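2,3-dehydroadipyl-CoA hydratase (Escherichia coli, PDB 4FZW) catalyses the reversible interconversion of 2,3-dehydroadipyl-CoA and 3-hydroxyadipyl-CoA in the phenylacetate degradation pathway of Escherichia coli. Local coordinates at residues S51-T56 with K96-A101. Numbering follows the deposited sequence.
Sequences SVCVIT and KPLIAA
The carbonyl oxygen of Ile99 takes the amide of Ile55, with Ile55 N 2.7 Å from Ile99 O and the donor nearly along the C=O axis, while the CA-H of Val54 leans on the same oxygen. This is one of four backbone bonds in a parallel ladder in which Cys53, Val54 and Ile55 stand beside Leu98, Ile99 and Ala100. Cys53 N reaches Pro97 O at 3.0 Å in an almost straight bond, 175° at the hydrogen, and Ile99 N returns to Cys53 O. Ala101 N then bonds to Ile55 O. Beyond this backbone pattern the Thr56 hydroxyl donates to Ala101 O, with OG1 to O 2.9 Å; a chi1 of -165° holds OG1 anti to its own backbone N and turns it toward that carbonyl.

Side chains sort onto the two faces of the sheet. On one, a methyl of Leu98 nestles between two neighbours: CD1 lies 3.6 Å from Cys53 CB and 3.9 Å from Ile55 CD1, and Leu41 and Leu37 of helix 31-46 pack over this group. On the other face, Val52 CG1 meets Ile99 CD1 at 3.9 Å and Val54 CG1 approaches Ala101 CB, with Met197 of helix 186-197 packing on Val52 and Ile99. At the N-terminal end of the pair the Lys96 chain, extended beyond CG, passes Ser51 O and carries NZ to the carbonyl oxygens of Ile50 and Ala44.

Strand 52-56 is also bonded along its other edge to strand 15-20, so the pair lies in the interior of the main, mixed sheet. Joined by a connection that is about half helix and includes short strand 63-64 of the second sheet, and covered by helices 31-46 and 186-197, these are adjacent parallel strands in the beta-beta-alpha spiral of the crotonase fold.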
loop_
_atom_site.group_PDB
_atom_site.type_symbol
_atom_site.label_atom_id
_atom_site.label_comp_id
_atom_site.label_asym_id
_atom_site.label_seq_id
_atom_site.Cartn_x
_atom_site.Cartn_y
_atom_site.Cartn_z
ATOM N N SER B 51 7.410 -2.894 31.761
ATOM C CA SER B 51 6.181 -2.700 30.983
ATOM C C SER B 51 6.233 -1.444 30.099
ATOM O O SER B 51 5.673 -1.422 29.005
ATOM C CB SER B 51 4.967 -2.633 31.904
ATOM O OG SER B 51 4.770 -3.869 32.561
ATOM N N VAL B 52 6.917 -0.406 30.576
ATOM C CA VAL B 52 7.060 0.860 29.848
ATOM C C VAL B 52 8.489 1.399 29.986
ATOM O O VAL B 52 9.168 1.160 30.996
ATOM C CB VAL B 52 6.089 1.946 30.387
ATOM C CG1 VAL B 52 6.190 3.212 29.545
ATOM C CG2 VAL B 52 4.643 1.427 30.426
ATOM N N CYS B 53 8.936 2.128 28.967
ATOM C CA CYS B 53 10.163 2.899 29.069
ATOM C C CYS B 53 9.839 4.412 28.962
ATOM O O CYS B 53 8.799 4.804 28.408
ATOM C CB CYS B 53 11.180 2.442 28.019
ATOM S SG CYS B 53 12.822 3.216 28.072
ATOM N N VAL B 54 10.709 5.234 29.547
ATOM C CA VAL B 54 10.653 6.675 29.408
ATOM C C VAL B 54 12.058 7.062 28.971
ATOM O O VAL B 54 13.040 6.528 29.511
ATOM C CB VAL B 54 10.327 7.378 30.760
ATOM C CG1 VAL B 54 10.572 8.884 30.688
ATOM C CG2 VAL B 54 8.914 7.075 31.198
ATOM N N ILE B 55 12.165 7.984 28.015
ATOM C CA ILE B 55 13.469 8.445 27.523
ATOM C C ILE B 55 13.591 9.964 27.697
ATOM O O ILE B 55 12.752 10.722 27.230
ATOM C CB ILE B 55 13.686 8.055 26.025
ATOM C CG1 ILE B 55 13.903 6.545 25.878
ATOM C CG2 ILE B 55 14.866 8.796 25.422
ATOM C CD1 ILE B 55 14.392 6.112 24.454
ATOM N N THR B 56 14.654 10.411 28.342
ATOM C CA THR B 56 14.786 11.836 28.609
ATOM C C THR B 56 16.218 12.331 28.604
ATOM O O THR B 56 17.164 11.541 28.708
ATOM C CB THR B 56 14.155 12.230 29.968
ATOM O OG1 THR B 56 14.005 13.646 30.023
ATOM C CG2 THR B 56 15.038 11.803 31.129
ATOM N N LYS B 96 7.530 -2.598 23.557
ATOM C CA LYS B 96 6.792 -2.016 24.682
ATOM C C LYS B 96 6.600 -0.503 24.556
ATOM O O LYS B 96 7.338 0.166 23.833
ATOM C CB LYS B 96 7.460 -2.362 26.012
ATOM C CG LYS B 96 7.495 -3.858 26.302
ATOM C CD LYS B 96 8.289 -4.160 27.567
ATOM C CE LYS B 96 8.597 -5.653 27.649
ATOM N NZ LYS B 96 9.248 -6.041 28.940
ATOM N N PRO B 97 5.581 0.033 25.243
ATOM C CA PRO B 97 5.326 1.482 25.207
ATOM C C PRO B 97 6.565 2.318 25.522
ATOM O O PRO B 97 7.315 2.031 26.455
ATOM C CB PRO B 97 4.258 1.669 26.276
ATOM C CG PRO B 97 3.458 0.377 26.157
ATOM C CD PRO B 97 4.492 -0.704 25.909
ATOM N N LEU B 98 6.779 3.351 24.721
ATOM C CA LEU B 98 7.986 4.146 24.806
ATOM C C LEU B 98 7.591 5.612 24.810
ATOM O O LEU B 98 7.034 6.133 23.833
ATOM C CB LEU B 98 8.911 3.828 23.624
ATOM C CG LEU B 98 10.326 4.401 23.571
ATOM C CD1 LEU B 98 11.148 4.029 24.788
ATOM C CD2 LEU B 98 11.007 3.930 22.299
ATOM N N ILE B 99 7.879 6.266 25.927
ATOM C CA ILE B 99 7.529 7.661 26.113
ATOM C C ILE B 99 8.790 8.542 26.118
ATOM O O ILE B 99 9.782 8.249 26.808
ATOM C CB ILE B 99 6.671 7.864 27.393
ATOM C CG1 ILE B 99 5.355 7.072 27.282
ATOM C CG2 ILE B 99 6.362 9.337 27.590
ATOM C CD1 ILE B 99 4.701 6.742 28.619
ATOM N N ALA B 100 8.759 9.599 25.313
ATOM C CA ALA B 100 9.840 10.565 25.290
ATOM C C ALA B 100 9.415 11.745 26.150
ATOM O O ALA B 100 8.401 12.376 25.863
ATOM C CB ALA B 100 10.107 11.026 23.874
ATOM N N ALA B 101 10.170 12.030 27.209
ATOM C CA ALA B 101 9.941 13.220 28.024
ATOM C C ALA B 101 10.944 14.257 27.602
ATOM O O ALA B 101 12.121 14.159 27.941
ATOM C CB ALA B 101 10.120 12.895 29.486
#